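Local coordinates for DUF411 domain-containing protein (Pseudomonas aeruginosa, PDB 6WIS), which binds copper through a cysteine-bridged tetranuclear cluster and probably contributes to bacterial copper resistance, at residues 4-9 / 31-36. Residues are numbered along the deposited sequence; the frame is centred on the assembly and turned at random.
Sequences AIDVHR and TDHVEA. With ZN (zinc ion), chain K; ZN (zinc ion), chain L.
H8 and H33 come off the same face of two neighbouring parallel strands, side by side, and share one zinc ion. ND1 of H8 binds the zinc at 2.1 Å, and NE2 of H33 binds the zinc at 2.2 Å. The ring planes are 83° apart. E35, just past the end of its strand, adds the third protein ligand, its OE1 at 2.3 Å from the zinc. CG of E35 is anti to its backbone N (chi1 172°), and the bend at chi2 sets CD on the zinc side; OE2 accepts from the backbone N of D37. ND1 of H33 donates to a water in its ring plane, at an implausibly short, doubtful distance; that water donates in turn to OD1 of D6. OD1 of D6 also accepts from OG1 of T31, at 2.5 Å a very short bond of doubtful length.

On the opposite face, which D32 shares with V7, the end of R9 meets D32 side-on in a salt bridge: NE (3.0 Å, from the anti side) and NH2 (3.2 Å) both donate to OD2 of D32, which lies in the guanidinium plane. CG2 of V34 sits over one guanidinium face, offset toward the rim near NH1. OD1 of D32 binds a second zinc at 2.4 Å.

The amides of T31, H33 and E35 donate to the carbonyls of I5, V7 and R9, and those of V7 and R9 to T31 and H33. This is the parallel pairing of a right-handed beta-alpha-beta crossover through helix 14-24, carrying a His-His-Glu zinc site at the sheet edge.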
loop_
_atom_site.group_PDB
_atom_site.type_symbol
_atom_site.label_atom_id
_atom_site.label_comp_id
_atom_site.label_asym_id
_atom_site.label_seq_id
_atom_site.Cartn_x
_atom_site.Cartn_y
_atom_site.Cartn_z
ATOM N N ALA A 4 8.134 8.197 7.861
ATOM C CA ALA A 4 8.787 6.904 7.638
ATOM C C ALA A 4 7.779 5.768 7.425
ATOM O O ALA A 4 6.706 5.729 8.040
ATOM C CB ALA A 4 9.716 6.542 8.821
ATOM N N ILE A 5 8.145 4.819 6.558
ATOM C CA ILE A 5 7.299 3.655 6.291
ATOM C C ILE A 5 8.179 2.406 6.205
ATOM O O ILE A 5 9.268 2.437 5.627
ATOM C CB ILE A 5 6.436 3.858 5.016
ATOM C CG1 ILE A 5 5.445 2.687 4.817
ATOM C CG2 ILE A 5 7.296 4.116 3.772
ATOM C CD1 ILE A 5 4.392 2.957 3.745
ATOM N N ASP A 6 7.732 1.312 6.818
ATOM C CA ASP A 6 8.445 0.039 6.730
ATOM C C ASP A 6 7.698 -0.914 5.799
ATOM O O ASP A 6 6.497 -1.133 5.963
ATOM C CB ASP A 6 8.623 -0.611 8.104
ATOM C CG ASP A 6 9.609 -1.789 8.068
ATOM O OD1 ASP A 6 10.734 -1.626 7.507
ATOM O OD2 ASP A 6 9.267 -2.868 8.599
ATOM N N VAL A 7 8.406 -1.478 4.827
ATOM C CA VAL A 7 7.786 -2.251 3.751
ATOM C C VAL A 7 8.254 -3.704 3.819
ATOM O O VAL A 7 9.464 -3.982 3.815
ATOM C CB VAL A 7 8.091 -1.640 2.379
ATOM C CG1 VAL A 7 7.427 -2.470 1.265
ATOM C CG2 VAL A 7 7.587 -0.178 2.348
ATOM N N HIS A 8 7.290 -4.622 3.876
ATOM C CA HIS A 8 7.525 -6.057 3.710
ATOM C C HIS A 8 7.094 -6.409 2.295
ATOM O O HIS A 8 5.926 -6.209 1.942
ATOM C CB HIS A 8 6.724 -6.888 4.722
ATOM C CG HIS A 8 6.656 -6.293 6.092
ATOM N ND1 HIS A 8 7.327 -6.829 7.171
ATOM C CD2 HIS A 8 5.987 -5.211 6.564
ATOM C CE1 HIS A 8 7.084 -6.101 8.246
ATOM N NE2 HIS A 8 6.276 -5.111 7.906
ATOM N N ARG A 9 8.023 -6.909 1.475
ATOM C CA ARG A 9 7.719 -7.084 0.059
ATOM C C ARG A 9 8.029 -8.497 -0.426
ATOM O O ARG A 9 8.924 -9.175 0.084
ATOM C CB ARG A 9 8.471 -6.057 -0.803
ATOM C CG ARG A 9 9.992 -6.095 -0.664
ATOM C CD ARG A 9 10.660 -5.152 -1.663
ATOM N NE ARG A 9 12.069 -4.933 -1.370
ATOM C CZ ARG A 9 13.087 -5.550 -1.978
ATOM N NH1 ARG A 9 12.868 -6.454 -2.924
ATOM N NH2 ARG A 9 14.335 -5.247 -1.639
ATOM N N THR A 31 12.181 1.935 5.012
ATOM C CA THR A 31 12.967 0.743 5.305
ATOM C C THR A 31 12.230 -0.476 4.767
ATOM O O THR A 31 10.995 -0.524 4.785
ATOM C CB THR A 31 13.203 0.578 6.810
ATOM O OG1 THR A 31 11.945 0.515 7.469
ATOM C CG2 THR A 31 14.000 1.749 7.383
ATOM N N ASP A 32 12.975 -1.468 4.285
ATOM C CA ASP A 32 12.284 -2.591 3.662
ATOM C C ASP A 32 13.119 -3.859 3.705
ATOM O O ASP A 32 14.342 -3.824 3.823
ATOM C CB ASP A 32 11.917 -2.299 2.202
ATOM C CG ASP A 32 13.134 -2.091 1.326
ATOM O OD1 ASP A 32 13.837 -1.074 1.541
ATOM O OD2 ASP A 32 13.384 -2.943 0.429
ATOM N N HIS A 33 12.433 -4.979 3.522
ATOM C CA HIS A 33 13.087 -6.268 3.358
ATOM C C HIS A 33 12.159 -7.180 2.585
ATOM O O HIS A 33 10.937 -7.024 2.615
ATOM C CB HIS A 33 13.402 -6.907 4.702
ATOM C CG HIS A 33 12.218 -6.929 5.602
ATOM N ND1 HIS A 33 11.791 -5.810 6.281
ATOM C CD2 HIS A 33 11.320 -7.903 5.876
ATOM C CE1 HIS A 33 10.703 -6.104 6.967
ATOM N NE2 HIS A 33 10.398 -7.370 6.741
ATOM N N VAL A 34 12.776 -8.142 1.911
ATOM C CA VAL A 34 12.082 -9.281 1.343
ATOM C C VAL A 34 11.513 -10.148 2.467
ATOM O O VAL A 34 12.211 -10.481 3.437
ATOM C CB VAL A 34 13.064 -10.042 0.443
ATOM C CG1 VAL A 34 12.446 -11.274 -0.139
ATOM C CG2 VAL A 34 13.536 -9.105 -0.660
ATOM N N GLU A 35 10.238 -10.529 2.329
ATOM C CA GLU A 35 9.450 -11.145 3.401
ATOM C C GLU A 35 9.580 -12.666 3.428
ATOM O O GLU A 35 9.413 -13.315 2.397
ATOM C CB GLU A 35 7.961 -10.804 3.237
ATOM C CG GLU A 35 7.100 -11.598 4.241
ATOM C CD GLU A 35 7.443 -11.130 5.582
ATOM O OE1 GLU A 35 7.720 -9.951 5.543
ATOM O OE2 GLU A 35 7.534 -11.854 6.604
ATOM N N ALA A 36 9.819 -13.236 4.617
ATOM C CA ALA A 36 9.835 -14.692 4.763
ATOM C C ALA A 36 8.456 -15.276 5.038
ATOM O O ALA A 36 8.178 -16.398 4.609
ATOM C CB ALA A 36 10.784 -15.114 5.891
HETATM ZN ZN ZN K . 8.568 -8.508 7.080
HETATM ZN ZN ZN L . 15.704 -1.346 0.050
HETATM O O HOH W 1 12.642 -3.602 7.168
#